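Local coordinates for ABC transporter, substrate binding protein (Agrobacterium tumefaciens, PDB 3C9H), which probably binds a small solute in the periplasm and delivers it to an ABC importer, and binds a magnesium ion, at residues T70-Y74 and S93-Q99; G106-S111 and L266-A271; T175-E179 and I345-N349. All blocks are in the same frame, centred on the assembly; numbering follows the deposited sequence.

Contact 1: residues T70-Y74 and S93-Q99; sequences TGEIY and SSAMDLQ. With CIT (citric acid), chain D.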
# COMPACT_ATOMS: atom_id res chain seq x y z
N THR A 70 7.37 -4.37 -1.67
CA THR A 70 6.98 -4.92 -0.36
C THR A 70 7.62 -6.31 -0.11
O THR A 70 8.10 -6.61 0.97
CB THR A 70 5.44 -4.98 -0.25
OG1 THR A 70 4.88 -5.65 -1.39
CG2 THR A 70 4.82 -3.56 -0.12
N GLY A 71 7.63 -7.14 -1.15
CA GLY A 71 8.21 -8.50 -1.06
C GLY A 71 9.71 -8.48 -0.81
O GLY A 71 10.25 -9.40 -0.20
N GLU A 72 10.37 -7.44 -1.29
CA GLU A 72 11.78 -7.25 -1.09
C GLU A 72 12.11 -6.74 0.31
O GLU A 72 13.15 -7.12 0.88
CB GLU A 72 12.33 -6.29 -2.15
CG GLU A 72 13.83 -6.02 -2.05
CD GLU A 72 14.72 -7.26 -2.03
OE1 GLU A 72 14.30 -8.35 -2.49
OE2 GLU A 72 15.87 -7.12 -1.57
N ILE A 73 11.25 -5.89 0.86
CA ILE A 73 11.39 -5.47 2.25
C ILE A 73 11.42 -6.71 3.12
O ILE A 73 12.33 -6.88 3.91
CB ILE A 73 10.27 -4.54 2.73
CG1 ILE A 73 10.31 -3.20 1.96
CG2 ILE A 73 10.38 -4.29 4.23
CD1 ILE A 73 9.06 -2.29 2.15
N TYR A 74 10.43 -7.57 2.95
CA TYR A 74 10.34 -8.84 3.69
C TYR A 74 11.59 -9.71 3.48
O TYR A 74 12.26 -10.12 4.43
CB TYR A 74 9.07 -9.60 3.28
CG TYR A 74 8.94 -10.95 3.96
CD1 TYR A 74 8.38 -11.07 5.22
CD2 TYR A 74 9.39 -12.10 3.33
CE1 TYR A 74 8.30 -12.32 5.86
CE2 TYR A 74 9.29 -13.34 3.94
CZ TYR A 74 8.76 -13.45 5.20
OH TYR A 74 8.69 -14.69 5.81
N SER A 93 5.65 -0.79 5.10
CA SER A 93 5.14 -1.59 4.00
C SER A 93 3.63 -1.69 3.97
O SER A 93 2.97 -1.82 5.01
CB SER A 93 5.71 -3.00 4.11
OG SER A 93 5.22 -3.84 3.09
N SER A 94 3.11 -1.65 2.75
CA SER A 94 1.71 -1.83 2.47
C SER A 94 1.35 -3.32 2.40
O SER A 94 0.16 -3.65 2.33
CB SER A 94 1.33 -1.13 1.18
OG SER A 94 2.20 -1.49 0.14
N ALA A 95 2.35 -4.20 2.42
CA ALA A 95 2.09 -5.64 2.46
C ALA A 95 1.86 -6.08 3.94
O ALA A 95 2.75 -6.59 4.62
CB ALA A 95 3.16 -6.45 1.75
N MET A 96 0.63 -5.87 4.40
CA MET A 96 0.29 -5.92 5.82
C MET A 96 0.62 -7.30 6.36
O MET A 96 1.16 -7.45 7.45
CB MET A 96 -1.20 -5.65 6.04
CG MET A 96 -1.76 -4.29 5.55
SD MET A 96 -3.53 -4.04 5.85
CE MET A 96 -3.54 -3.95 7.63
N ASP A 97 0.27 -8.30 5.58
CA ASP A 97 0.51 -9.68 5.93
C ASP A 97 1.99 -10.03 6.12
O ASP A 97 2.35 -10.71 7.10
CB ASP A 97 -0.19 -10.60 4.92
CG ASP A 97 0.28 -10.42 3.48
OD1 ASP A 97 0.67 -9.30 3.07
OD2 ASP A 97 0.17 -11.41 2.72
N LEU A 98 2.85 -9.51 5.26
CA LEU A 98 4.28 -9.77 5.37
C LEU A 98 4.87 -9.07 6.58
O LEU A 98 5.81 -9.58 7.19
CB LEU A 98 5.03 -9.31 4.09
CG LEU A 98 4.61 -10.06 2.81
CD1 LEU A 98 5.40 -9.61 1.61
CD2 LEU A 98 4.68 -11.62 3.02
N GLN A 99 4.32 -7.90 6.93
CA GLN A 99 4.78 -7.18 8.10
C GLN A 99 4.37 -7.88 9.39
O GLN A 99 5.15 -7.97 10.32
CB GLN A 99 4.28 -5.74 8.08
CG GLN A 99 4.96 -4.90 6.99
CD GLN A 99 6.38 -4.49 7.38
OE1 GLN A 99 7.33 -5.26 7.21
NE2 GLN A 99 6.53 -3.25 7.88
C1 CIT D . 3.32 0.67 -2.38
O1 CIT D . 3.20 0.74 -1.13
O2 CIT D . 3.56 1.70 -3.05
C2 CIT D . 3.13 -0.64 -3.10
C3 CIT D . 4.08 -0.84 -4.30
O7 CIT D . 5.45 -0.53 -3.91
C4 CIT D . 4.04 -2.28 -4.80
C5 CIT D . 4.56 -3.26 -3.80
O3 CIT D . 3.93 -4.34 -3.55
O4 CIT D . 5.66 -2.99 -3.29
C6 CIT D . 3.71 0.07 -5.48
O5 CIT D . 4.51 0.92 -5.96
O6 CIT D . 2.59 0.01 -6.00
O HOH W 1 6.59 -6.15 3.25
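T70 meets S93, S94 and A95 through its CB and methyl, and T70 and S94 also bind a citrate. The apolar part begins at T70. Its CG2 touches both serine hydroxyls, 3.2 Å from S93 OG and 3.3 Å from S94 OG. Its CB presses on A95 CB at 3.4 Å, tighter than usual for two carbons. I73 sends CD1 to S93 CB. One turn on from T70, Y74 and L98 cross at about a right angle. L98 CD2 sits over one face of the Y74 ring, and Y74 CD1 is 3.9 Å from L98 CB. L98 CD1 also covers CA of G71.

These are the starts of two helices, 70-82 and 96-104, on one lobe of a periplasmic binding protein fold. Both starts face the ligand cleft. The citrate there probably comes from the crystallisation liquor, but it may mark the solute pocket.

No direct hydrogen bond joins the two segments. A water does so instead, donating to T70 O and bonding to S93 OG. S93 OG also accepts from A95 N at 3.0 Å, an ST turn that fixes the hydroxyl just before helix 96-104. The citrate forms a second bridge. T70 grips one carboxylate twice, N to O4 at 2.7 Å and OG1 to O3 at 2.7 Å. A chi1 of 52° places OG1 between the backbone N and the carbonyl carbon, on the citrate side. S94 OG donates to citrate O1, on another carboxylate, at 2.8 Å. S41 and R263 also bind the citrate.

Contact 2: residues G106-S111 and L266-A271; sequences GYAQRS and LVPEAA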
# COMPACT_ATOMS: atom_id res chain seq x y z
N GLY A 106 9.62 -13.11 14.90
CA GLY A 106 10.73 -12.62 15.69
C GLY A 106 11.65 -11.63 15.01
O GLY A 106 12.67 -11.26 15.59
N TYR A 107 11.29 -11.17 13.80
CA TYR A 107 12.10 -10.24 13.04
C TYR A 107 11.86 -8.76 13.38
O TYR A 107 12.58 -7.89 12.90
CB TYR A 107 11.93 -10.49 11.52
CG TYR A 107 12.52 -11.81 11.08
CD1 TYR A 107 13.85 -11.91 10.66
CD2 TYR A 107 11.76 -12.97 11.10
CE1 TYR A 107 14.40 -13.13 10.29
CE2 TYR A 107 12.30 -14.21 10.71
CZ TYR A 107 13.62 -14.28 10.32
OH TYR A 107 14.15 -15.49 9.94
N ALA A 108 10.86 -8.48 14.22
CA ALA A 108 10.61 -7.15 14.74
C ALA A 108 10.97 -7.10 16.22
O ALA A 108 11.25 -8.13 16.87
CB ALA A 108 9.15 -6.76 14.51
N GLN A 109 10.99 -5.88 16.77
CA GLN A 109 11.11 -5.68 18.20
C GLN A 109 10.04 -4.67 18.65
O GLN A 109 9.60 -3.83 17.87
CB GLN A 109 12.52 -5.24 18.60
CG GLN A 109 13.01 -3.95 17.95
CD GLN A 109 14.38 -3.55 18.46
OE1 GLN A 109 14.51 -3.13 19.60
NE2 GLN A 109 15.40 -3.69 17.63
N ARG A 110 9.64 -4.79 19.92
CA ARG A 110 8.58 -3.99 20.49
C ARG A 110 9.01 -2.54 20.55
O ARG A 110 10.18 -2.21 20.84
CB ARG A 110 8.23 -4.53 21.90
CG ARG A 110 7.06 -3.89 22.57
CD ARG A 110 6.78 -4.54 23.96
NE ARG A 110 5.53 -4.07 24.57
CZ ARG A 110 4.38 -4.74 24.54
NH1 ARG A 110 4.26 -5.92 23.91
NH2 ARG A 110 3.32 -4.22 25.13
N SER A 111 8.04 -1.67 20.30
CA SER A 111 8.25 -0.24 20.37
C SER A 111 7.21 0.38 21.29
O SER A 111 6.09 0.64 20.86
CB SER A 111 8.14 0.39 18.99
OG SER A 111 9.17 -0.04 18.16
N LEU A 266 7.22 -0.93 11.57
CA LEU A 266 7.86 -1.69 12.68
C LEU A 266 9.37 -1.44 12.65
O LEU A 266 9.90 -1.01 11.64
CB LEU A 266 7.56 -3.18 12.57
CG LEU A 266 8.05 -3.95 11.33
CD1 LEU A 266 9.53 -4.31 11.48
CD2 LEU A 266 7.18 -5.24 11.05
N VAL A 267 10.02 -1.67 13.80
CA VAL A 267 11.46 -1.58 13.96
C VAL A 267 11.97 -3.00 13.99
O VAL A 267 11.57 -3.77 14.86
CB VAL A 267 11.83 -0.89 15.29
CG1 VAL A 267 13.34 -0.99 15.55
CG2 VAL A 267 11.34 0.56 15.29
N PRO A 268 12.81 -3.36 13.01
CA PRO A 268 13.42 -4.68 12.98
C PRO A 268 14.26 -5.00 14.24
O PRO A 268 14.93 -4.13 14.80
CB PRO A 268 14.29 -4.63 11.71
CG PRO A 268 13.60 -3.59 10.82
CD PRO A 268 13.20 -2.55 11.84
N GLU A 269 14.20 -6.25 14.66
CA GLU A 269 15.03 -6.78 15.73
C GLU A 269 16.53 -6.50 15.51
O GLU A 269 17.25 -6.18 16.47
CB GLU A 269 14.80 -8.28 15.84
CG GLU A 269 15.44 -8.93 17.03
CD GLU A 269 16.85 -9.41 16.77
OE1 GLU A 269 17.27 -9.46 15.58
OE2 GLU A 269 17.55 -9.77 17.75
N ALA A 270 16.98 -6.59 14.26
CA ALA A 270 18.41 -6.43 13.90
C ALA A 270 18.78 -5.02 13.42
O ALA A 270 19.82 -4.81 12.79
CB ALA A 270 18.78 -7.43 12.85
N ALA A 271 17.93 -4.06 13.72
CA ALA A 271 18.22 -2.65 13.46
C ALA A 271 19.59 -2.30 14.03
O ALA A 271 19.91 -2.69 15.15
CB ALA A 271 17.16 -1.78 14.10
O HOH W 2 15.30 -8.03 12.14
O HOH W 3 8.39 -2.07 16.28
O HOH W 4 18.37 -3.67 17.18
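L266 opens the contact with its CD1, which packs on A108 CB at 3.9 Å. V267 comes next. Its carbonyl O accepts from Q109 N at 2.9 Å. Its two methyls take different partners: CG1 lies 3.8 Å from Q109 CG, and CG2 lies 3.6 Å from S111 OG. A water ties V267 N to Q109 O and S111 OG.

P268 pairs with A108 as an antiparallel non-hydrogen-bonded pair. Its CA makes a CH...O contact with Y107 O. P268 O is held twice, by Q109 NE2 at 2.9 Å and by A271 N, from opposite faces of its plane. The Q109 chain runs extended beyond CG (chi2 177°), which carries the amide to that carbonyl.

E269 N donates to Y107 O at 2.9 Å. E269 CB rests near G106 O. A water links Y107 O to A270 N. Another joins Q109 NE2, E269 O and A271 O.

Residues P268-A271 form a type I beta turn. The whole is a short, weakly bonded antiparallel pairing, in which strand 108-109 lies beside the end of strand 258-268 in the solute-binding fold.

Contact 3: residues T175-E179 and I345-N349; sequences TYDIE and IERWN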
# COMPACT_ATOMS: atom_id res chain seq x y z
N THR A 175 -3.58 -4.29 -14.02
CA THR A 175 -3.70 -4.52 -12.59
C THR A 175 -2.34 -4.96 -12.01
O THR A 175 -1.34 -5.09 -12.73
CB THR A 175 -4.80 -5.57 -12.28
OG1 THR A 175 -5.11 -5.53 -10.89
CG2 THR A 175 -4.36 -6.99 -12.69
N TYR A 176 -2.30 -5.13 -10.69
CA TYR A 176 -1.10 -5.60 -10.02
C TYR A 176 -0.80 -7.04 -10.42
O TYR A 176 -1.70 -7.87 -10.48
CB TYR A 176 -1.25 -5.58 -8.50
CG TYR A 176 -0.89 -4.28 -7.84
CD1 TYR A 176 -1.85 -3.52 -7.17
CD2 TYR A 176 0.42 -3.82 -7.84
CE1 TYR A 176 -1.50 -2.32 -6.52
CE2 TYR A 176 0.76 -2.64 -7.19
CZ TYR A 176 -0.19 -1.92 -6.53
OH TYR A 176 0.19 -0.77 -5.89
N ASP A 177 0.46 -7.30 -10.68
CA ASP A 177 1.00 -8.63 -10.71
C ASP A 177 1.15 -9.09 -9.27
O ASP A 177 2.08 -8.68 -8.58
CB ASP A 177 2.34 -8.62 -11.40
CG ASP A 177 2.95 -10.00 -11.54
OD1 ASP A 177 2.48 -10.97 -10.90
OD2 ASP A 177 3.90 -10.11 -12.33
N ILE A 178 0.24 -9.92 -8.83
CA ILE A 178 0.21 -10.35 -7.45
C ILE A 178 1.39 -11.23 -7.07
O ILE A 178 1.69 -11.39 -5.89
CB ILE A 178 -1.13 -10.98 -7.03
CG1 ILE A 178 -1.30 -12.41 -7.56
CG2 ILE A 178 -2.29 -10.09 -7.45
CD1 ILE A 178 -2.44 -13.16 -6.91
N GLU A 179 2.08 -11.78 -8.07
CA GLU A 179 3.29 -12.54 -7.83
C GLU A 179 4.45 -11.64 -7.47
O GLU A 179 5.36 -12.06 -6.76
CB GLU A 179 3.68 -13.39 -9.05
CG GLU A 179 2.84 -14.63 -9.21
CD GLU A 179 3.42 -15.60 -10.22
OE1 GLU A 179 4.01 -15.14 -11.22
OE2 GLU A 179 3.28 -16.83 -10.03
N ILE A 345 -1.92 -17.88 -5.74
CA ILE A 345 -1.15 -17.33 -6.84
C ILE A 345 -1.22 -18.22 -8.09
O ILE A 345 -1.34 -17.72 -9.22
CB ILE A 345 0.32 -17.02 -6.40
CG1 ILE A 345 0.34 -15.81 -5.45
CG2 ILE A 345 1.19 -16.74 -7.61
CD1 ILE A 345 1.75 -15.41 -4.90
N GLU A 346 -1.17 -19.53 -7.92
CA GLU A 346 -1.26 -20.40 -9.08
C GLU A 346 -2.70 -20.46 -9.64
O GLU A 346 -2.89 -20.55 -10.85
CB GLU A 346 -0.66 -21.80 -8.81
CG GLU A 346 -1.35 -22.70 -7.80
CD GLU A 346 -0.69 -24.09 -7.70
OE1 GLU A 346 0.04 -24.49 -8.66
OE2 GLU A 346 -0.90 -24.80 -6.68
N ARG A 347 -3.70 -20.38 -8.78
CA ARG A 347 -5.09 -20.21 -9.22
C ARG A 347 -5.32 -18.90 -10.04
O ARG A 347 -6.03 -18.88 -11.05
CB ARG A 347 -6.00 -20.23 -8.00
CG ARG A 347 -7.47 -20.33 -8.31
CD ARG A 347 -8.29 -20.69 -7.07
NE ARG A 347 -9.70 -20.92 -7.41
CZ ARG A 347 -10.72 -20.81 -6.57
NH1 ARG A 347 -10.54 -20.45 -5.31
NH2 ARG A 347 -11.95 -21.03 -7.01
N TRP A 348 -4.71 -17.81 -9.59
CA TRP A 348 -4.81 -16.53 -10.27
C TRP A 348 -4.18 -16.60 -11.67
O TRP A 348 -4.76 -16.12 -12.63
CB TRP A 348 -4.16 -15.49 -9.37
CG TRP A 348 -4.14 -14.09 -9.86
CD1 TRP A 348 -5.12 -13.13 -9.71
CD2 TRP A 348 -3.05 -13.45 -10.50
NE1 TRP A 348 -4.69 -11.93 -10.25
CE2 TRP A 348 -3.42 -12.10 -10.73
CE3 TRP A 348 -1.78 -13.88 -10.90
CZ2 TRP A 348 -2.58 -11.20 -11.35
CZ3 TRP A 348 -0.96 -12.99 -11.51
CH2 TRP A 348 -1.35 -11.65 -11.73
N ASN A 349 -3.01 -17.22 -11.78
CA ASN A 349 -2.37 -17.45 -13.09
C ASN A 349 -3.22 -18.35 -13.97
O ASN A 349 -3.27 -18.16 -15.17
CB ASN A 349 -0.99 -18.09 -12.93
CG ASN A 349 0.04 -17.13 -12.41
OD1 ASN A 349 0.75 -17.43 -11.44
ND2 ASN A 349 0.14 -15.96 -13.04
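The backbone of 175-179 leaves the end of strand 173-176 and passes helix 338-353, with E179 and I345 nearest at 6.6 Å between their CA atoms. I178 and W348 carry most of the contact. I178 lies over one face of the indole, and the two side chains run antiparallel alongside each other. I178 CG1 stands 3.7 Å from the centroid of the six-membered ring, 16° off its normal, a CH-pi contact. I178 CD1 reaches on to the five-membered ring, 3.5 Å from W348 CG. With chi1 at 76°, CG1 sits between the backbone N and the carbonyl carbon, and the chain then extends across the indole. The same CD1 touches I345 CG1 at 4.1 Å. The indole of W348 reaches from the helix to the loop.

The strand and loop belong to the lobe of the periplasmic binding protein fold across the cleft from helices 70-82 and 96-104. Y176 of this strand bonds citrate and S216 through its OH. Helix 338-353 is the last helix of the chain, and here it packs against that lobe. V212 of the neighbouring strand also touches W348, and M188 touches I178.

The far end of the indole meets the Y176 carbonyl and D177. W348 CZ2 comes within 3.6 Å of Y176 O. D177 OD1 lies 4.0 Å from W348 CH2, with the carboxylate and ring planes 17° apart. D177 OD1 also accepts from E179 N at 3.0 Å, an Asx turn, and is met from above the carboxylate plane. This turn lies just after the strand.

Contacts 1 and 2 adjoin. Their centres are about 14 Å apart, and Q99 O packs on L266 CD2 at 3.5 Å. Strand 108-109 follows helix 96-104 after a short loop. Contact 1 lies at the cleft and contact 2 further out. Contact 3 belongs to the other side of the cleft. Its centre is about 16 Å from that of contact 1, with nearest atoms about 6 Å apart and no touch. The citrate spans this gap, since T70 and S94 bind it from one side and Y176 OH from the other. The magnesium ion, bound by S41 and D43, is about 6 Å from the S94 side chain. The centres of contacts 2 and 3 are about 30 Å apart.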